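Ribonucleoside-diphosphate reductase, alpha chain (Actinobacillus ureae ATCC 25976, PDB 6DQX) probably reduces ribonucleoside diphosphates to deoxyribonucleotides, as the catalytic subunit of a class Id ribonucleotide reductase. Local coordinates at residues T410-P416 with Y515-S521; P309-Y314 with K383-S388. All coordinates share one frame; numbering follows the deposited sequence.

How the interactions relate
Two contacts in series show how a barrel enzyme is tied together along its chain. From the N terminus, helix 308-327 comes first, and interaction 2 closes a loop of 68 intervening residues when helix 367-395 returns to pack against it. Only then does interaction 1 open, with the loop 410-416 that follows that helix; it closes, after 98 intervening residues, on 515-521, a loop leading into strand 524-525. The loops neither nest nor cross, but they touch: Leu411 packs its CD1 on Thr313 and Ser388, and the Met412 sulfur lies against Thr384. The helix pair and the buried loop pair thus pack against one another through Leu411 and Met412.

Interaction 1 of 2, residues T410-P416 with Y515-S521; sequences TLMSIAP and YIDQGQS
Ile414, Met412 and Asp517 carry this contact between two loops running in the same direction. At Ile414 the backbones form a single parallel bridge with Gln520: Ile414 N donates to Gly519 O at 2.9 Å, and Ile414 O accepts an almost straight bond from Ser521 N (178° at the hydrogen). Next to this bridge, the Ile414 side chain meets Ile516 at about a right angle, CG1 against CD1 at 3.8 Å. The same CG1 lies alongside Gln520 CG, the two chains pointing the same way, while the amide of Gln520 goes on to Gln513.

Met412 contributes mainly through its backbone. Its carbonyl O takes a bond from Gln518 N at 3.1 Å and also has Ile516 CG2 3.5 Å away. Its sulfur passes Tyr515 O at 4.0 Å, and the side chain packs on Leu380 of helix 367-395.

Asp517 acts as a clamp on two consecutive amides. With chi1 at 54°, its CG sits between the backbone N and carbonyl carbon, which swings the carboxylate back to the other loop. OD1 meets Met412 N at 2.9 Å with its syn lone pair; OD2 takes Leu411 N, also on its syn side but 17° out of the carboxylate plane, and Leu411 N makes a weak second bond to OD1. Both oxygens are thus engaged by main-chain donors, which fixes the rotation of the group. Beside it, the chain of Gln518 crosses Thr410 at about a right angle; its OE1 is held by Met279 N, while its NE2 and Thr410 OG1 both bond to Leu346 O.

The two loops thus pair through one parallel bridge, and 410-416 also bonds through its backbone to Leu346 and to Leu348 of strand 347-351, inside the ribonucleotide reductase barrel domain.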
ATOM      1  N   THR A 410      23.537   5.144 -20.822  1.00 11.61           N
ATOM      2  CA  THR A 410      23.717   6.555 -20.570  1.00 11.98           C
ATOM      3  C   THR A 410      24.887   6.749 -19.612  1.00 11.77           C
ATOM      4  O   THR A 410      25.191   5.875 -18.798  1.00 11.83           O
ATOM      5  CB  THR A 410      22.444   7.190 -19.931  1.00 12.55           C
ATOM      6  OG1 THR A 410      22.225   6.623 -18.626  1.00 13.57           O
ATOM      7  CG2 THR A 410      21.248   6.963 -20.855  1.00 12.94           C
ATOM      8  N   LEU A 411      25.527   7.905 -19.714  1.00 11.95           N
ATOM      9  CA  LEU A 411      26.673   8.282 -18.916  1.00 12.77           C
ATOM     10  C   LEU A 411      26.473   9.517 -18.024  1.00 11.91           C
ATOM     11  O   LEU A 411      27.079   9.564 -16.943  1.00 11.74           O
ATOM     12  CB  LEU A 411      27.880   8.545 -19.826  1.00 13.80           C
ATOM     13  CG  LEU A 411      28.661   7.316 -20.329  1.00 16.55           C
ATOM     14  CD1 LEU A 411      29.129   6.454 -19.147  1.00 17.04           C
ATOM     15  CD2 LEU A 411      27.866   6.498 -21.314  1.00 18.25           C
ATOM     16  N   MET A 412      25.664  10.484 -18.442  1.00 11.89           N
ATOM     17  CA  MET A 412      25.615  11.791 -17.756  1.00 11.98           C
ATOM     18  C   MET A 412      24.243  12.312 -17.412  1.00 12.20           C
ATOM     19  O   MET A 412      23.318  12.210 -18.202  1.00 11.99           O
ATOM     20  CB  MET A 412      26.355  12.869 -18.587  1.00 13.35           C
ATOM     21  CG  MET A 412      27.859  12.662 -18.618  1.00 14.34           C
ATOM     22  SD  MET A 412      28.707  13.866 -19.662  1.00 17.21           S
ATOM     23  CE  MET A 412      28.418  15.276 -18.591  1.00 18.17           C
ATOM     24  N   SER A 413      24.148  12.926 -16.239  1.00 12.38           N
ATOM     25  CA  SER A 413      22.915  13.551 -15.790  1.00 12.86           C
ATOM     26  C   SER A 413      23.284  14.589 -14.763  1.00 12.51           C
ATOM     27  O   SER A 413      24.192  14.359 -13.945  1.00 13.03           O
ATOM     28  CB  SER A 413      21.976  12.497 -15.157  1.00 14.14           C
ATOM     29  OG  SER A 413      22.534  11.952 -13.987  1.00 17.47           O
ATOM     30  N   ILE A 414      22.550  15.690 -14.717  1.00 12.74           N
ATOM     31  CA  ILE A 414      22.914  16.768 -13.785  1.00 14.33           C
ATOM     32  C   ILE A 414      21.914  16.863 -12.638  1.00 14.47           C
ATOM     33  O   ILE A 414      20.945  17.615 -12.681  1.00 14.50           O
ATOM     34  CB  ILE A 414      23.097  18.136 -14.514  1.00 15.26           C
ATOM     35  CG1 ILE A 414      23.974  17.987 -15.753  1.00 17.11           C
ATOM     36  CG2 ILE A 414      23.612  19.201 -13.551  1.00 15.70           C
ATOM     37  CD1 ILE A 414      25.328  17.361 -15.518  1.00 18.18           C
ATOM     38  N   ALA A 415      22.169  16.057 -11.619  1.00 14.88           N
ATOM     39  CA  ALA A 415      21.364  16.056 -10.401  1.00 15.01           C
ATOM     40  C   ALA A 415      21.597  17.290  -9.502  1.00 15.18           C
ATOM     41  O   ALA A 415      22.620  17.976  -9.606  1.00 13.87           O
ATOM     42  CB  ALA A 415      21.655  14.794  -9.619  1.00 14.83           C
ATOM     43  N   PRO A 416      20.666  17.542  -8.562  1.00 15.61           N
ATOM     44  CA  PRO A 416      20.906  18.570  -7.555  1.00 16.47           C
ATOM     45  C   PRO A 416      22.017  18.094  -6.620  1.00 16.72           C
ATOM     46  O   PRO A 416      22.218  16.890  -6.467  1.00 17.35           O
ATOM     47  CB  PRO A 416      19.562  18.637  -6.795  1.00 17.46           C
ATOM     48  CG  PRO A 416      18.584  17.908  -7.653  1.00 16.94           C
ATOM     49  CD  PRO A 416      19.386  16.844  -8.311  1.00 15.90           C
ATOM     50  N   TYR A 515      25.271  17.794 -25.031  1.00 12.95           N
ATOM     51  CA  TYR A 515      26.349  16.962 -24.522  1.00 12.67           C
ATOM     52  C   TYR A 515      25.962  16.010 -23.387  1.00 12.40           C
ATOM     53  O   TYR A 515      26.835  15.341 -22.841  1.00 12.24           O
ATOM     54  CB  TYR A 515      27.448  17.866 -23.989  1.00 12.61           C
ATOM     55  CG  TYR A 515      27.970  18.802 -25.031  1.00 13.16           C
ATOM     56  CD1 TYR A 515      28.583  18.301 -26.160  1.00 14.24           C
ATOM     57  CD2 TYR A 515      27.844  20.180 -24.898  1.00 14.09           C
ATOM     58  CE1 TYR A 515      29.075  19.159 -27.154  1.00 14.80           C
ATOM     59  CE2 TYR A 515      28.316  21.044 -25.897  1.00 15.10           C
ATOM     60  CZ  TYR A 515      28.953  20.518 -26.991  1.00 15.75           C
ATOM     61  OH  TYR A 515      29.436  21.355 -27.987  1.00 18.82           O
ATOM     62  N   ILE A 516      24.677  15.961 -23.040  1.00 11.78           N
ATOM     63  CA  ILE A 516      24.200  15.218 -21.847  1.00 11.84           C
ATOM     64  C   ILE A 516      23.136  14.248 -22.328  1.00 12.07           C
ATOM     65  O   ILE A 516      22.086  14.648 -22.857  1.00 12.51           O
ATOM     66  CB  ILE A 516      23.613  16.189 -20.791  1.00 11.53           C
ATOM     67  CG1 ILE A 516      24.705  17.110 -20.228  1.00 11.41           C
ATOM     68  CG2 ILE A 516      22.948  15.408 -19.641  1.00 11.48           C
ATOM     69  CD1 ILE A 516      24.160  18.323 -19.492  1.00 11.28           C
ATOM     70  N   ASP A 517      23.417  12.959 -22.184  1.00 12.47           N
ATOM     71  CA  ASP A 517      22.488  11.950 -22.679  1.00 12.70           C
ATOM     72  C   ASP A 517      21.226  11.732 -21.804  1.00 12.45           C
ATOM     73  O   ASP A 517      20.219  11.251 -22.320  1.00 12.85           O
ATOM     74  CB  ASP A 517      23.216  10.635 -23.082  1.00 13.21           C
ATOM     75  CG  ASP A 517      24.097  10.061 -21.981  1.00 13.60           C
ATOM     76  OD1 ASP A 517      24.020  10.532 -20.825  1.00 14.50           O
ATOM     77  OD2 ASP A 517      24.871   9.100 -22.270  1.00 12.62           O
ATOM     78  N   GLN A 518      21.277  12.080 -20.525  1.00 11.18           N
ATOM     79  CA  GLN A 518      20.073  12.161 -19.704  1.00 11.09           C
ATOM     80  C   GLN A 518      19.642  13.628 -19.617  1.00 10.73           C
ATOM     81  O   GLN A 518      19.572  14.331 -20.653  1.00 11.07           O
ATOM     82  CB  GLN A 518      20.273  11.482 -18.351  1.00 10.50           C
ATOM     83  CG  GLN A 518      20.697  10.010 -18.407  1.00 10.94           C
ATOM     84  CD  GLN A 518      20.313   9.271 -17.131  1.00 11.45           C
ATOM     85  OE1 GLN A 518      19.129   9.191 -16.784  1.00 11.98           O
ATOM     86  NE2 GLN A 518      21.300   8.788 -16.399  1.00 11.10           N
ATOM     87  N   GLY A 519      19.326  14.098 -18.420  1.00 10.20           N
ATOM     88  CA  GLY A 519      18.764  15.438 -18.258  1.00 10.17           C
ATOM     89  C   GLY A 519      19.440  16.257 -17.212  1.00  9.79           C
ATOM     90  O   GLY A 519      20.583  15.965 -16.766  1.00  9.13           O
ATOM     91  N   GLN A 520      18.744  17.320 -16.806  1.00 10.37           N
ATOM     92  CA  GLN A 520      19.293  18.271 -15.896  1.00 11.02           C
ATOM     93  C   GLN A 520      18.216  18.805 -14.945  1.00 11.57           C
ATOM     94  O   GLN A 520      17.157  19.196 -15.404  1.00 11.63           O
ATOM     95  CB  GLN A 520      19.869  19.500 -16.661  1.00 10.94           C
ATOM     96  CG  GLN A 520      20.876  19.194 -17.739  1.00 10.71           C
ATOM     97  CD  GLN A 520      21.234  20.474 -18.477  1.00 10.57           C
ATOM     98  OE1 GLN A 520      21.753  21.420 -17.857  1.00 10.81           O
ATOM     99  NE2 GLN A 520      20.890  20.552 -19.757  1.00  9.54           N
ATOM    100  N   SER A 521      18.501  18.799 -13.641  1.00 11.99           N
ATOM    101  CA  SER A 521      17.576  19.382 -12.646  1.00 12.73           C
ATOM    102  C   SER A 521      17.749  20.873 -12.623  1.00 12.76           C
ATOM    103  O   SER A 521      18.742  21.368 -12.096  1.00 13.31           O
ATOM    104  CB  SER A 521      17.838  18.819 -11.242  1.00 13.94           C
ATOM    105  OG  SER A 521      17.841  17.416 -11.318  1.00 15.95           O
TER

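Interaction 2 of 2, residues P309-Y314 with K383-S388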
ATOM      1  N   PRO A 309      37.706  12.103 -14.991  1.00 13.94           N
ATOM      2  CA  PRO A 309      36.338  11.711 -15.397  1.00 13.45           C
ATOM      3  C   PRO A 309      36.214  10.254 -15.773  1.00 13.40           C
ATOM      4  O   PRO A 309      35.216   9.609 -15.432  1.00 12.47           O
ATOM      5  CB  PRO A 309      36.043  12.610 -16.587  1.00 14.28           C
ATOM      6  CG  PRO A 309      36.955  13.757 -16.414  1.00 14.34           C
ATOM      7  CD  PRO A 309      38.211  13.181 -15.848  1.00 14.50           C
ATOM      8  N   GLU A 310      37.252   9.703 -16.400  1.00 13.22           N
ATOM      9  CA  GLU A 310      37.263   8.289 -16.731  1.00 13.84           C
ATOM     10  C   GLU A 310      37.282   7.403 -15.497  1.00 12.97           C
ATOM     11  O   GLU A 310      36.567   6.383 -15.430  1.00 13.74           O
ATOM     12  CB  GLU A 310      38.467   7.972 -17.613  1.00 15.12           C
ATOM     13  CG  GLU A 310      38.372   8.635 -18.975  1.00 16.58           C
ATOM     14  CD  GLU A 310      39.027   9.990 -19.071  1.00 17.86           C
ATOM     15  OE1 GLU A 310      39.048  10.776 -18.090  1.00 17.83           O
ATOM     16  OE2 GLU A 310      39.486  10.313 -20.202  1.00 21.74           O
ATOM     17  N   VAL A 311      38.095   7.793 -14.515  1.00 12.58           N
ATOM     18  CA  VAL A 311      38.167   7.052 -13.248  1.00 12.65           C
ATOM     19  C   VAL A 311      36.818   7.064 -12.554  1.00 12.37           C
ATOM     20  O   VAL A 311      36.383   6.016 -12.043  1.00 11.50           O
ATOM     21  CB  VAL A 311      39.324   7.577 -12.347  1.00 13.03           C
ATOM     22  CG1 VAL A 311      39.194   7.133 -10.896  1.00 13.44           C
ATOM     23  CG2 VAL A 311      40.652   7.081 -12.930  1.00 13.87           C
ATOM     24  N   LEU A 312      36.148   8.220 -12.560  1.00 11.75           N
ATOM     25  CA  LEU A 312      34.832   8.307 -11.927  1.00 11.89           C
ATOM     26  C   LEU A 312      33.783   7.442 -12.681  1.00 11.79           C
ATOM     27  O   LEU A 312      32.942   6.790 -12.055  1.00 11.89           O
ATOM     28  CB  LEU A 312      34.394   9.770 -11.771  1.00 11.58           C
ATOM     29  CG  LEU A 312      33.223   9.982 -10.804  1.00 11.72           C
ATOM     30  CD1 LEU A 312      33.580   9.573  -9.368  1.00 11.86           C
ATOM     31  CD2 LEU A 312      32.769  11.437 -10.832  1.00 12.12           C
ATOM     32  N   THR A 313      33.866   7.398 -14.012  1.00 12.24           N
ATOM     33  CA  THR A 313      33.000   6.538 -14.822  1.00 12.76           C
ATOM     34  C   THR A 313      33.174   5.035 -14.488  1.00 13.13           C
ATOM     35  O   THR A 313      32.180   4.302 -14.266  1.00 11.77           O
ATOM     36  CB  THR A 313      33.227   6.808 -16.319  1.00 12.84           C
ATOM     37  OG1 THR A 313      33.012   8.208 -16.572  1.00 13.15           O
ATOM     38  CG2 THR A 313      32.310   5.949 -17.180  1.00 13.00           C
ATOM     39  N   TYR A 314      34.440   4.608 -14.425  1.00 13.51           N
ATOM     40  CA  TYR A 314      34.806   3.253 -13.986  1.00 13.95           C
ATOM     41  C   TYR A 314      34.221   2.970 -12.613  1.00 13.32           C
ATOM     42  O   TYR A 314      33.668   1.897 -12.380  1.00 13.43           O
ATOM     43  CB  TYR A 314      36.314   3.085 -13.919  1.00 14.93           C
ATOM     44  CG  TYR A 314      36.999   2.724 -15.218  1.00 16.14           C
ATOM     45  CD1 TYR A 314      36.746   3.417 -16.399  1.00 16.32           C
ATOM     46  CD2 TYR A 314      37.925   1.684 -15.256  1.00 18.03           C
ATOM     47  CE1 TYR A 314      37.408   3.091 -17.579  1.00 17.68           C
ATOM     48  CE2 TYR A 314      38.585   1.342 -16.426  1.00 18.89           C
ATOM     49  CZ  TYR A 314      38.332   2.048 -17.579  1.00 19.12           C
ATOM     50  OH  TYR A 314      39.013   1.716 -18.722  1.00 20.09           O
ATOM     51  N   LYS A 383      34.986  12.255 -22.682  1.00 12.65           N
ATOM     52  CA  LYS A 383      35.767  11.455 -21.747  1.00 13.36           C
ATOM     53  C   LYS A 383      34.953  10.334 -21.117  1.00 13.37           C
ATOM     54  O   LYS A 383      35.431   9.187 -21.030  1.00 13.57           O
ATOM     55  CB  LYS A 383      36.433  12.353 -20.706  1.00 14.06           C
ATOM     56  CG  LYS A 383      37.546  13.173 -21.344  1.00 15.16           C
ATOM     57  CD  LYS A 383      38.074  14.280 -20.469  1.00 16.62           C
ATOM     58  CE  LYS A 383      39.097  13.842 -19.448  1.00 17.63           C
ATOM     59  NZ  LYS A 383      40.288  13.121 -20.022  1.00 17.49           N
ATOM     60  N   THR A 384      33.714  10.638 -20.736  1.00 12.89           N
ATOM     61  CA  THR A 384      32.821   9.584 -20.175  1.00 13.00           C
ATOM     62  C   THR A 384      32.468   8.511 -21.218  1.00 13.15           C
ATOM     63  O   THR A 384      32.472   7.320 -20.911  1.00 13.11           O
ATOM     64  CB  THR A 384      31.535  10.159 -19.541  1.00 12.73           C
ATOM     65  OG1 THR A 384      30.801  10.945 -20.480  1.00 12.46           O
ATOM     66  CG2 THR A 384      31.867  10.993 -18.332  1.00 13.29           C
ATOM     67  N   LEU A 385      32.182   8.910 -22.458  1.00 13.15           N
ATOM     68  CA  LEU A 385      31.928   7.940 -23.500  1.00 13.47           C
ATOM     69  C   LEU A 385      33.156   7.056 -23.780  1.00 14.07           C
ATOM     70  O   LEU A 385      33.039   5.844 -23.919  1.00 13.40           O
ATOM     71  CB  LEU A 385      31.489   8.624 -24.805  1.00 14.07           C
ATOM     72  CG  LEU A 385      31.264   7.723 -26.009  1.00 15.03           C
ATOM     73  CD1 LEU A 385      30.278   6.596 -25.665  1.00 16.20           C
ATOM     74  CD2 LEU A 385      30.778   8.535 -27.214  1.00 16.16           C
ATOM     75  N   LYS A 386      34.320   7.670 -23.858  1.00 14.90           N
ATOM     76  CA  LYS A 386      35.560   6.912 -24.050  1.00 16.53           C
ATOM     77  C   LYS A 386      35.714   5.861 -22.968  1.00 15.50           C
ATOM     78  O   LYS A 386      36.038   4.712 -23.248  1.00 13.97           O
ATOM     79  CB  LYS A 386      36.753   7.861 -24.038  1.00 18.84           C
ATOM     80  CG  LYS A 386      38.109   7.180 -24.179  1.00 21.01           C
ATOM     81  CD  LYS A 386      39.234   8.194 -24.139  1.00 24.14           C
ATOM     82  CE  LYS A 386      39.392   8.775 -22.750  1.00 26.11           C
ATOM     83  NZ  LYS A 386      40.748   9.324 -22.486  1.00 28.65           N
ATOM     84  N   ALA A 387      35.465   6.265 -21.725  1.00 14.62           N
ATOM     85  CA  ALA A 387      35.578   5.371 -20.599  1.00 14.43           C
ATOM     86  C   ALA A 387      34.579   4.194 -20.699  1.00 13.95           C
ATOM     87  O   ALA A 387      34.942   3.031 -20.468  1.00 13.74           O
ATOM     88  CB  ALA A 387      35.432   6.144 -19.290  1.00 14.69           C
ATOM     89  N   SER A 388      33.357   4.481 -21.135  1.00 13.31           N
ATOM     90  CA  SER A 388      32.324   3.443 -21.276  1.00 13.32           C
ATOM     91  C   SER A 388      32.693   2.458 -22.395  1.00 13.95           C
ATOM     92  O   SER A 388      32.475   1.260 -22.269  1.00 13.59           O
ATOM     93  CB  SER A 388      30.968   4.046 -21.586  1.00 12.96           C
ATOM     94  OG  SER A 388      29.949   3.089 -21.399  1.00 12.37           O
TER
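Glu310 lies across the face of helix 383-388 and can be followed atom by atom. Its CB rests on the methyl of Ala387 at 3.9 Å. CG keeps to that methyl while coming within 3.6 Å of Lys383 O. There the chain bends, chi2 standing at 92°, and the turn carries CD away from Ala387 toward the two lysines. OE1 receives a weak bond from Lys383 NZ. OE2 is gripped twice. Lys383 NZ comes in 2.9 Å from Glu310 OE2 on its syn lone pair. Lys386 NZ stands 2.8 Å from Glu310 OE2 on the anti side, 18° out of the carboxylate plane. With two ammonium groups so near, the carboxylate is probably kept ionised.

In Lys383, the bend at chi3 lays CE against the ring of Pro309 (CE to CG 3.7 Å), and the one at chi4 turns NZ to the carboxylate; NZ also bonds to Thr306 O. Lys386 comes from the solvent-facing side of its helix.

Beyond the charged end, the helices meet through small groups. Ala387 CB fits against Thr313, 3.8 Å from its CG2, and Tyr314 lays CE1 near the same methyl while its OH goes to Glu390. Thr313 turns OG1 back to its own helix, where it bonds to Pro309 O at 2.8 Å. That carbonyl therefore accepts from Thr313 N and OG1, which approach from opposite faces of its plane.

With small groups at the interface, the axes of the two segments approach to 8.4 Å, with a crossing angle of -49°. Both helices also pack on strand 347-351, and helix 308-327 lies in the connection between parallel strands 288-296 and 347-351: helix layering as in the outer shell of an alpha/beta barrel.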